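Local atomic coordinates of HhaI Restriction Endonuclease (Haemophilus parahaemolyticus, PDB entry 6UKF), a protein that probably cleaves both strands of DNA at its recognition sequence, acting as a restriction endonuclease, and is captured here bound to cognate DNA with calcium. Residues 55-59 with 70-74; 76-82 with 115-120; 100-106 with 151-156. One frame throughout, in Å; residues are numbered along the deposited sequence.

Contact 1 (55-59 with 70-74); sequences GQFVL and YSPKN. With nucleotides of chain B.
Asn-74 lays its carboxamide against the backbone of Val-58, at the edge of an antiparallel sheet where strand 51-62 pairs with the outermost strand 67-70. A side-chain amide here takes over the pairing that a strand backbone would otherwise supply. OD1 of Asn-74 receives Val-58 N at 3.0 Å, the donor tilted from the carbonyl plane, while Asn-74 ND2 reaches Val-58 O at 2.9 Å, lying in that carbonyl's plane on a lone pair. The second bond is nearly straight, 164° at the hydrogen. Ser-71 N, at 3.2 Å, is another donor to Val-58 O, so two N-H groups grip one carbonyl. The same amide nitrogen, Asn-74 ND2, lies over the centre of the Tyr-70 ring, 3.3 Å above its plane.

Tyr-70 in turn meets Phe-57 obliquely, the two ring planes 37° apart, with CE1 of Tyr-70 against CD1 of Phe-57. Its CG swings anti to the backbone N (chi1 -160°), which carries the ring past CD2 of Leu-59 and toward Phe-57; its hydroxyl bonds to Ser-76 O. On the DNA side, two phosphates of chain B are held: Gln-56 NE2 donates to OP2 of DC7, and Ser-71 OG, which also accepts from Lys-73 N in an ST turn, donates to OP1 of DG6 at 2.5 Å.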
# COMPACT_ATOMS: atom_id res chain seq x y z
N GLY A 55 -5.86 1.41 -0.53
CA GLY A 55 -6.57 0.43 0.28
C GLY A 55 -7.00 -0.78 -0.54
O GLY A 55 -7.09 -0.74 -1.77
N GLN A 56 -7.29 -1.87 0.17
CA GLN A 56 -7.64 -3.12 -0.48
C GLN A 56 -8.35 -4.05 0.50
O GLN A 56 -8.34 -3.82 1.71
CB GLN A 56 -6.39 -3.83 -1.00
CG GLN A 56 -5.42 -4.25 0.11
CD GLN A 56 -4.47 -5.32 -0.35
OE1 GLN A 56 -3.54 -5.05 -1.10
NE2 GLN A 56 -4.71 -6.55 0.09
N PHE A 57 -8.94 -5.11 -0.04
CA PHE A 57 -9.38 -6.26 0.75
C PHE A 57 -9.41 -7.49 -0.15
O PHE A 57 -9.78 -7.40 -1.33
CB PHE A 57 -10.73 -6.03 1.44
CG PHE A 57 -11.84 -5.56 0.53
CD1 PHE A 57 -12.67 -6.46 -0.10
CD2 PHE A 57 -12.07 -4.20 0.36
CE1 PHE A 57 -13.71 -6.02 -0.92
CE2 PHE A 57 -13.10 -3.76 -0.46
CZ PHE A 57 -13.92 -4.67 -1.09
N VAL A 58 -9.02 -8.64 0.40
CA VAL A 58 -9.00 -9.88 -0.36
C VAL A 58 -10.39 -10.49 -0.41
O VAL A 58 -11.10 -10.55 0.61
CB VAL A 58 -7.98 -10.86 0.25
CG1 VAL A 58 -8.08 -12.23 -0.41
CG2 VAL A 58 -6.57 -10.31 0.09
N LEU A 59 -10.79 -10.94 -1.59
CA LEU A 59 -12.02 -11.70 -1.78
C LEU A 59 -11.67 -13.05 -2.37
O LEU A 59 -10.84 -13.14 -3.29
CB LEU A 59 -12.99 -10.99 -2.72
CG LEU A 59 -13.57 -9.66 -2.25
CD1 LEU A 59 -14.55 -9.14 -3.29
CD2 LEU A 59 -14.25 -9.78 -0.90
N TYR A 70 -15.50 -12.69 1.83
CA TYR A 70 -14.51 -11.81 2.42
C TYR A 70 -13.50 -12.66 3.19
O TYR A 70 -13.88 -13.49 4.01
CB TYR A 70 -15.22 -10.86 3.38
CG TYR A 70 -14.45 -9.61 3.73
CD1 TYR A 70 -14.33 -8.57 2.82
CD2 TYR A 70 -13.88 -9.46 4.99
CE1 TYR A 70 -13.65 -7.42 3.15
CE2 TYR A 70 -13.20 -8.30 5.32
CZ TYR A 70 -13.09 -7.29 4.39
OH TYR A 70 -12.41 -6.13 4.70
N SER A 71 -12.22 -12.47 2.91
CA SER A 71 -11.21 -13.30 3.55
C SER A 71 -11.28 -13.09 5.06
O SER A 71 -11.22 -11.95 5.53
CB SER A 71 -9.80 -12.96 3.08
OG SER A 71 -8.85 -13.67 3.85
N PRO A 72 -11.37 -14.16 5.86
CA PRO A 72 -11.32 -14.00 7.32
C PRO A 72 -9.98 -13.48 7.82
O PRO A 72 -9.89 -13.11 9.00
CB PRO A 72 -11.60 -15.42 7.84
CG PRO A 72 -11.17 -16.32 6.72
CD PRO A 72 -11.50 -15.58 5.46
N LYS A 73 -8.96 -13.44 6.97
CA LYS A 73 -7.65 -12.94 7.34
C LYS A 73 -7.44 -11.48 6.96
O LYS A 73 -6.37 -10.93 7.24
CB LYS A 73 -6.55 -13.81 6.71
CG LYS A 73 -6.50 -15.23 7.25
CD LYS A 73 -5.51 -16.08 6.47
CE LYS A 73 -5.50 -17.52 6.97
NZ LYS A 73 -5.56 -18.49 5.85
N ASN A 74 -8.43 -10.84 6.34
CA ASN A 74 -8.33 -9.42 6.06
C ASN A 74 -8.18 -8.63 7.36
O ASN A 74 -8.57 -9.09 8.44
CB ASN A 74 -9.57 -8.93 5.31
CG ASN A 74 -9.55 -9.31 3.85
OD1 ASN A 74 -8.49 -9.49 3.25
ND2 ASN A 74 -10.73 -9.42 3.25
P DC B 7 -6.17 -6.89 3.59
OP1 DC B 7 -7.21 -6.46 4.55
OP2 DC B 7 -6.51 -7.16 2.18
O5' DC B 7 -5.00 -5.81 3.62
C5' DC B 7 -4.55 -5.35 4.88
C4' DC B 7 -3.40 -4.37 4.73
O4' DC B 7 -2.21 -5.07 4.30
C3' DC B 7 -3.64 -3.25 3.71
O3' DC B 7 -3.27 -2.00 4.29
C2' DC B 7 -2.75 -3.63 2.53
C1' DC B 7 -1.61 -4.37 3.24
N1 DC B 7 -0.89 -5.33 2.37
C2 DC B 7 0.50 -5.28 2.30
O2 DC B 7 1.12 -4.45 2.98
N3 DC B 7 1.14 -6.16 1.48
C4 DC B 7 0.44 -7.04 0.76
N4 DC B 7 1.11 -7.87 -0.03
C5 DC B 7 -0.98 -7.10 0.83
C6 DC B 7 -1.60 -6.24 1.64
P DG B 6 -5.26 -13.56 2.26
OP1 DG B 6 -6.67 -13.85 2.61
OP2 DG B 6 -4.82 -13.67 0.86
O5' DG B 6 -4.90 -12.11 2.79
C5' DG B 6 -5.13 -11.79 4.15
C4' DG B 6 -4.64 -10.40 4.46
O4' DG B 6 -3.18 -10.38 4.41
C3' DG B 6 -5.11 -9.31 3.50
O3' DG B 6 -5.49 -8.18 4.26
C2' DG B 6 -3.90 -9.05 2.61
C1' DG B 6 -2.75 -9.31 3.57
N9 DG B 6 -1.49 -9.71 2.96
C8 DG B 6 -1.30 -10.62 1.95
N7 DG B 6 -0.05 -10.78 1.63
C5 DG B 6 0.64 -9.93 2.49
C6 DG B 6 2.03 -9.66 2.61
O6 DG B 6 2.96 -10.15 1.97
N1 DG B 6 2.29 -8.72 3.61
C2 DG B 6 1.33 -8.12 4.38
N2 DG B 6 1.77 -7.24 5.29
N3 DG B 6 0.03 -8.36 4.28
C4 DG B 6 -0.24 -9.27 3.31
P DA B 5 -1.61 -19.14 1.83
OP1 DA B 5 -2.86 -19.93 1.86
OP2 DA B 5 -0.77 -19.11 0.61
O5' DA B 5 -1.97 -17.65 2.25
C5' DA B 5 -2.63 -17.43 3.48
C4' DA B 5 -2.61 -15.97 3.85
O4' DA B 5 -1.26 -15.55 4.10
C3' DA B 5 -3.14 -15.02 2.76
O3' DA B 5 -4.38 -14.52 3.19
C2' DA B 5 -2.06 -13.93 2.62
C1' DA B 5 -1.18 -14.16 3.84
N9 DA B 5 0.22 -13.83 3.69
C8 DA B 5 1.11 -14.36 2.81
N7 DA B 5 2.33 -13.88 2.94
C5 DA B 5 2.22 -12.99 3.99
C6 DA B 5 3.16 -12.15 4.62
N6 DA B 5 4.45 -12.08 4.26
N1 DA B 5 2.72 -11.38 5.64
C2 DA B 5 1.44 -11.45 6.00
N3 DA B 5 0.47 -12.20 5.48
C4 DA B 5 0.93 -12.95 4.47

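Contact 2 (76-82 with 115-120); sequences SEINPYT and NWIKEY. With nucleotides of chain B.
A capping box opens helix 80-91 where it leans on helix 110-123. Asn-79, at the N-cap, accepts Thr-82 N on its OD1 at 2.9 Å, and Asn-79 N returns a bond to Thr-82 OG1. With CG lodged between the backbone N and the carbonyl carbon (chi1 65°), the Asn-79 side chain also crosses that of Trp-116 at about a right angle, the amide and indole planes 53° apart, and its ND2 comes 3.4 Å from Trp-116 CD1. The cap thus does double duty, closing a helix end and meeting a neighbouring indole.

Two residues past the cap, still in the first turn, Tyr-81 receives the second helix on its ring. CB of Asn-115 sits over the ring centre, a CH-pi contact of 3.4 Å to the centroid and only 8° off the normal. In the loop before the cap, Ser-76 CB meets the edge of Tyr-120, a turn beyond Trp-116, whose CH2 lies over the tyrosine's face. Tyr-120 carries the helix to the DNA: its hydroxyl donates to OP1 of DG8 of chain B at 2.6 Å. At the indole edge a water accepts from Trp-116 NE1 at 3.0 Å, lies 2.7 Å from Thr-82 OG1 and donates to Glu-77 O.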
# COMPACT_ATOMS: atom_id res chain seq x y z
N SER A 76 -9.36 -5.39 7.88
CA SER A 76 -10.41 -4.42 8.14
C SER A 76 -11.75 -5.12 8.00
O SER A 76 -11.87 -6.12 7.27
CB SER A 76 -10.35 -3.23 7.17
OG SER A 76 -10.69 -3.61 5.85
N GLU A 77 -12.76 -4.61 8.69
CA GLU A 77 -14.05 -5.27 8.73
C GLU A 77 -14.92 -4.84 7.56
O GLU A 77 -14.74 -3.77 6.97
CB GLU A 77 -14.77 -5.00 10.05
CG GLU A 77 -15.19 -3.55 10.26
CD GLU A 77 -15.84 -3.29 11.61
OE1 GLU A 77 -16.52 -2.32 11.72
OE2 GLU A 77 -15.66 -4.14 12.62
N ILE A 78 -15.89 -5.69 7.24
CA ILE A 78 -16.87 -5.36 6.21
C ILE A 78 -17.66 -4.14 6.64
O ILE A 78 -18.24 -4.11 7.74
CB ILE A 78 -17.78 -6.57 5.98
CG1 ILE A 78 -16.97 -7.77 5.47
CG2 ILE A 78 -18.88 -6.22 5.01
CD1 ILE A 78 -17.74 -9.07 5.48
N ASN A 79 -17.69 -3.13 5.79
CA ASN A 79 -18.58 -1.98 5.93
C ASN A 79 -19.58 -1.99 4.78
O ASN A 79 -19.50 -2.81 3.87
CB ASN A 79 -17.77 -0.67 5.97
CG ASN A 79 -17.05 -0.37 4.67
OD1 ASN A 79 -17.66 -0.26 3.62
ND2 ASN A 79 -15.73 -0.19 4.76
N PRO A 80 -20.59 -1.11 4.82
CA PRO A 80 -21.64 -1.17 3.80
C PRO A 80 -21.13 -1.04 2.38
O PRO A 80 -21.74 -1.58 1.45
CB PRO A 80 -22.58 -0.02 4.19
CG PRO A 80 -22.36 0.16 5.65
CD PRO A 80 -20.90 -0.12 5.87
N TYR A 81 -20.02 -0.33 2.19
CA TYR A 81 -19.47 -0.14 0.85
C TYR A 81 -18.70 -1.38 0.41
O TYR A 81 -18.77 -1.76 -0.76
CB TYR A 81 -18.64 1.14 0.84
CG TYR A 81 -19.42 2.23 1.54
CD1 TYR A 81 -20.53 2.81 0.94
CD2 TYR A 81 -19.09 2.62 2.83
CE1 TYR A 81 -21.27 3.78 1.60
CE2 TYR A 81 -19.82 3.59 3.50
CZ TYR A 81 -20.91 4.17 2.88
OH TYR A 81 -21.64 5.13 3.53
N THR A 82 -18.00 -2.03 1.33
CA THR A 82 -17.50 -3.37 1.06
C THR A 82 -18.63 -4.26 0.57
O THR A 82 -18.48 -4.99 -0.42
CB THR A 82 -16.92 -3.98 2.34
OG1 THR A 82 -16.12 -3.02 3.04
CG2 THR A 82 -16.08 -5.21 2.01
N ASN A 115 -16.54 6.36 -0.39
CA ASN A 115 -17.08 6.08 0.94
C ASN A 115 -16.35 4.92 1.60
O ASN A 115 -16.13 4.94 2.82
CB ASN A 115 -18.58 5.83 0.86
CG ASN A 115 -19.37 7.11 0.69
OD1 ASN A 115 -18.94 8.18 1.13
ND2 ASN A 115 -20.53 7.02 0.05
N TRP A 116 -15.94 3.91 0.84
CA TRP A 116 -15.11 2.87 1.42
C TRP A 116 -13.82 3.47 1.96
O TRP A 116 -13.40 3.18 3.09
CB TRP A 116 -14.79 1.77 0.39
CG TRP A 116 -14.03 0.64 1.02
CD1 TRP A 116 -14.56 -0.51 1.54
CD2 TRP A 116 -12.62 0.56 1.24
NE1 TRP A 116 -13.56 -1.29 2.06
CE2 TRP A 116 -12.36 -0.66 1.89
CE3 TRP A 116 -11.54 1.41 0.95
CZ2 TRP A 116 -11.07 -1.06 2.25
CZ3 TRP A 116 -10.26 1.01 1.31
CH2 TRP A 116 -10.04 -0.21 1.95
N ILE A 117 -13.17 4.31 1.16
CA ILE A 117 -11.92 4.95 1.56
C ILE A 117 -12.12 5.75 2.84
O ILE A 117 -11.32 5.68 3.78
CB ILE A 117 -11.37 5.80 0.40
CG1 ILE A 117 -10.81 4.89 -0.70
CG2 ILE A 117 -10.31 6.79 0.88
CD1 ILE A 117 -10.45 5.61 -1.98
N LYS A 118 -13.20 6.54 2.90
CA LYS A 118 -13.45 7.34 4.09
C LYS A 118 -13.63 6.45 5.31
O LYS A 118 -13.05 6.70 6.37
CB LYS A 118 -14.68 8.22 3.87
CG LYS A 118 -14.42 9.36 2.91
CD LYS A 118 -15.67 10.18 2.65
CE LYS A 118 -15.37 11.37 1.76
NZ LYS A 118 -16.60 12.15 1.43
N GLU A 119 -14.46 5.41 5.19
CA GLU A 119 -14.67 4.49 6.30
C GLU A 119 -13.36 3.87 6.74
O GLU A 119 -13.02 3.86 7.94
CB GLU A 119 -15.64 3.38 5.88
CG GLU A 119 -17.08 3.83 5.67
CD GLU A 119 -17.89 3.83 6.95
OE1 GLU A 119 -17.53 3.09 7.89
OE2 GLU A 119 -18.90 4.56 7.01
N TYR A 120 -12.60 3.34 5.78
CA TYR A 120 -11.37 2.63 6.11
C TYR A 120 -10.36 3.54 6.79
O TYR A 120 -9.82 3.20 7.85
CB TYR A 120 -10.78 2.02 4.84
CG TYR A 120 -9.44 1.37 5.08
CD1 TYR A 120 -9.34 0.22 5.84
CD2 TYR A 120 -8.28 1.92 4.56
CE1 TYR A 120 -8.13 -0.38 6.07
CE2 TYR A 120 -7.05 1.33 4.79
CZ TYR A 120 -6.99 0.17 5.54
OH TYR A 120 -5.77 -0.43 5.78
P DG B 8 -3.25 -0.64 3.43
OP1 DG B 8 -3.74 0.42 4.33
OP2 DG B 8 -3.91 -0.86 2.13
O5' DG B 8 -1.70 -0.38 3.20
C5' DG B 8 -0.88 -0.07 4.31
C4' DG B 8 0.57 0.05 3.90
O4' DG B 8 1.08 -1.24 3.50
C3' DG B 8 0.81 0.95 2.71
O3' DG B 8 0.93 2.27 3.12
C2' DG B 8 2.10 0.40 2.11
C1' DG B 8 1.98 -1.08 2.42
N9 DG B 8 1.49 -1.92 1.32
C8 DG B 8 0.19 -2.29 1.08
N7 DG B 8 0.07 -3.10 0.06
C5 DG B 8 1.37 -3.28 -0.39
C6 DG B 8 1.87 -4.06 -1.46
O6 DG B 8 1.24 -4.78 -2.25
N1 DG B 8 3.25 -3.97 -1.56
C2 DG B 8 4.05 -3.21 -0.74
N2 DG B 8 5.37 -3.25 -0.99
N3 DG B 8 3.60 -2.48 0.26
C4 DG B 8 2.25 -2.57 0.38
O HOH W 1 -13.65 -3.67 3.89

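Contact 3 (100-106 with 151-156); sequences STKGKII and SCTYRI. With CA (calcium ion), chain R; EDO (1,2-ethanediol), chain V; EDO (1,2-ethanediol), chain F; nucleotides of chain C.
Arg-155 starts against the neighbouring loop and finishes on a base. Its CB rests 3.6 Å from Gly-103 CA, close to the carbonyl oxygen of Ser-100. From there CG turns between the backbone N and the carbonyl carbon (chi1 69°), and the chain runs extended to NE, carrying CD past the methyl C7 of DT4 of chain C. NE comes near O4 of DT4, and C4 of that base lies 3.5 Å above the guanidinium plane, over the centre of the guanidinium. At the edge of the group, NH1 donates to a water that also donates to Thr-101 O and Ile-156 O; NH2 bonds to O6 of a guanine base and to Gln-53 OE1, so the flat group is held by its rim as well as its face.

The backbone bearing this arginine belongs to an antiparallel sheet in which 104-105 is an outermost strand beside 148-156. Lys-104 and Tyr-154 form a hydrogen-bonded pair, with Lys-104 N to Tyr-154 O at 3.0 Å and Tyr-154 N to Lys-104 O at 3.1 Å. Beyond them Ile-106 N binds Cys-152 O, and CD1 of Ile-106 presses on Cys-152 SG at 3.4 Å. In the loop before strand 104-105, Ser-100 O accepts from Ile-156 N at 2.9 Å, and the next residue, Thr-101, donates through OG1 to OP2 of DT4. At the start of the 151-156 segment, Ser-151 OG binds the calcium ion at 2.8 Å.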
# COMPACT_ATOMS: atom_id res chain seq x y z
N SER A 100 -7.16 -12.59 -12.54
CA SER A 100 -6.12 -12.17 -13.47
C SER A 100 -5.23 -11.13 -12.81
O SER A 100 -5.65 -10.41 -11.89
CB SER A 100 -6.70 -11.58 -14.76
OG SER A 100 -7.25 -10.29 -14.54
N THR A 101 -3.98 -11.06 -13.28
CA THR A 101 -3.07 -10.02 -12.82
C THR A 101 -3.37 -8.69 -13.48
O THR A 101 -3.05 -7.63 -12.93
CB THR A 101 -1.62 -10.41 -13.13
OG1 THR A 101 -1.51 -10.81 -14.51
CG2 THR A 101 -1.17 -11.55 -12.23
N LYS A 102 -3.98 -8.72 -14.67
CA LYS A 102 -4.38 -7.49 -15.34
C LYS A 102 -5.50 -6.79 -14.59
O LYS A 102 -5.59 -5.56 -14.61
CB LYS A 102 -4.80 -7.85 -16.76
CG LYS A 102 -4.99 -6.69 -17.71
CD LYS A 102 -5.46 -7.18 -19.07
CE LYS A 102 -4.42 -8.08 -19.73
N GLY A 103 -6.36 -7.56 -13.93
CA GLY A 103 -7.45 -7.01 -13.16
C GLY A 103 -8.69 -6.76 -14.01
O GLY A 103 -8.64 -6.67 -15.24
N LYS A 104 -9.83 -6.65 -13.33
CA LYS A 104 -11.08 -6.25 -13.96
C LYS A 104 -11.70 -5.13 -13.13
O LYS A 104 -11.92 -5.29 -11.93
CB LYS A 104 -12.06 -7.41 -14.12
CG LYS A 104 -13.33 -6.99 -14.86
CD LYS A 104 -14.19 -8.17 -15.28
CE LYS A 104 -13.62 -8.86 -16.51
NZ LYS A 104 -14.50 -9.95 -17.00
N ILE A 105 -11.97 -4.01 -13.79
CA ILE A 105 -12.50 -2.84 -13.12
C ILE A 105 -13.92 -3.11 -12.64
O ILE A 105 -14.65 -3.94 -13.20
CB ILE A 105 -12.44 -1.65 -14.09
CG1 ILE A 105 -12.64 -0.32 -13.36
CG2 ILE A 105 -13.48 -1.82 -15.20
CD1 ILE A 105 -12.01 0.85 -14.09
N ILE A 106 -14.30 -2.42 -11.57
CA ILE A 106 -15.62 -2.55 -10.96
C ILE A 106 -16.39 -1.27 -11.26
O ILE A 106 -16.04 -0.20 -10.74
CB ILE A 106 -15.52 -2.83 -9.46
CG1 ILE A 106 -14.84 -4.18 -9.23
CG2 ILE A 106 -16.90 -2.82 -8.82
CD1 ILE A 106 -14.15 -4.32 -7.89
N SER A 151 -10.82 4.86 -8.75
CA SER A 151 -11.30 3.69 -9.45
C SER A 151 -10.99 2.46 -8.61
O SER A 151 -10.23 2.51 -7.64
CB SER A 151 -10.69 3.56 -10.85
OG SER A 151 -9.30 3.29 -10.77
N CYS A 152 -11.60 1.34 -8.99
CA CYS A 152 -11.54 0.12 -8.20
C CYS A 152 -11.43 -1.07 -9.13
O CYS A 152 -12.17 -1.17 -10.10
CB CYS A 152 -12.81 0.01 -7.34
SG CYS A 152 -12.95 -1.48 -6.37
N THR A 153 -10.49 -1.97 -8.84
CA THR A 153 -10.30 -3.16 -9.64
C THR A 153 -10.12 -4.37 -8.73
O THR A 153 -9.77 -4.25 -7.56
CB THR A 153 -9.12 -3.03 -10.61
OG1 THR A 153 -9.23 -4.02 -11.64
CG2 THR A 153 -7.79 -3.20 -9.88
N TYR A 154 -10.39 -5.54 -9.30
CA TYR A 154 -10.17 -6.82 -8.65
C TYR A 154 -9.04 -7.51 -9.41
O TYR A 154 -9.20 -7.82 -10.60
CB TYR A 154 -11.44 -7.66 -8.69
CG TYR A 154 -11.38 -8.99 -7.96
CD1 TYR A 154 -11.00 -9.06 -6.63
CD2 TYR A 154 -11.74 -10.16 -8.61
CE1 TYR A 154 -10.97 -10.28 -5.97
CE2 TYR A 154 -11.71 -11.38 -7.95
CZ TYR A 154 -11.33 -11.43 -6.64
OH TYR A 154 -11.31 -12.66 -6.00
N ARG A 155 -7.91 -7.73 -8.75
CA ARG A 155 -6.75 -8.29 -9.43
C ARG A 155 -5.95 -9.17 -8.48
O ARG A 155 -5.93 -8.95 -7.27
CB ARG A 155 -5.83 -7.20 -10.00
CG ARG A 155 -5.08 -6.34 -8.98
CD ARG A 155 -4.25 -5.30 -9.71
NE ARG A 155 -3.57 -4.34 -8.84
CZ ARG A 155 -2.32 -4.46 -8.39
NH1 ARG A 155 -1.59 -5.52 -8.71
NH2 ARG A 155 -1.81 -3.52 -7.61
N ILE A 156 -5.30 -10.17 -9.07
CA ILE A 156 -4.31 -10.95 -8.34
C ILE A 156 -3.17 -10.02 -7.95
O ILE A 156 -2.60 -9.32 -8.80
CB ILE A 156 -3.77 -12.08 -9.24
CG1 ILE A 156 -4.88 -13.07 -9.59
CG2 ILE A 156 -2.60 -12.78 -8.56
CD1 ILE A 156 -4.48 -14.07 -10.66
CA CA R . -8.35 0.65 -11.16
C1 EDO V . 1.82 -12.81 -14.29
O1 EDO V . 0.59 -13.03 -15.01
C2 EDO V . 2.44 -11.48 -14.70
O2 EDO V . 2.45 -11.37 -16.13
C1 EDO F . -7.41 6.43 -10.82
O1 EDO F . -7.64 5.20 -11.51
C2 EDO F . -8.73 7.18 -10.65
O2 EDO F . -9.32 7.44 -11.93
P DT C 4 0.30 -8.32 -16.52
OP1 DT C 4 1.15 -9.30 -17.25
OP2 DT C 4 -1.12 -8.62 -16.26
O5' DT C 4 1.01 -7.99 -15.14
C5' DT C 4 2.37 -7.60 -15.16
C4' DT C 4 2.82 -7.23 -13.77
O4' DT C 4 2.28 -5.96 -13.41
C3' DT C 4 2.39 -8.19 -12.67
O3' DT C 4 3.48 -9.09 -12.42
C2' DT C 4 2.01 -7.29 -11.48
C1' DT C 4 2.22 -5.87 -12.01
N1 DT C 4 1.14 -4.89 -11.71
C2 DT C 4 1.43 -3.80 -10.92
O2 DT C 4 2.51 -3.62 -10.40
N3 DT C 4 0.38 -2.94 -10.73
C4 DT C 4 -0.89 -3.04 -11.26
O4 DT C 4 -1.76 -2.21 -11.04
C5 DT C 4 -1.12 -4.19 -12.11
C7 DT C 4 -2.45 -4.40 -12.74
C6 DT C 4 -0.10 -5.04 -12.30
O HOH W 2 -9.07 -10.45 -11.66
O HOH W 3 -1.81 -7.61 -10.58
O HOH W 4 -13.76 1.79 -10.92

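From the N terminus, strand 51-62 passes through contact 1, which closes a short hairpin excursion when the chain returns at 70-74. Contact 2 opens only afterwards, at 76-82, so the two are in series, yet they touch through Tyr-70 and Phe-57. Helix 80-91 then leads on to 100-106, where contact 3 opens before contact 2 is closed by helix 110-123; these two loops cross. Contact 3 closes last, on strand 148-156. Contacts 1 and 3 lie toward the two borders of one antiparallel sheet, joined by Tyr-154 OH to Leu-59 O, while contact 2 ties together the pair of helices beside it.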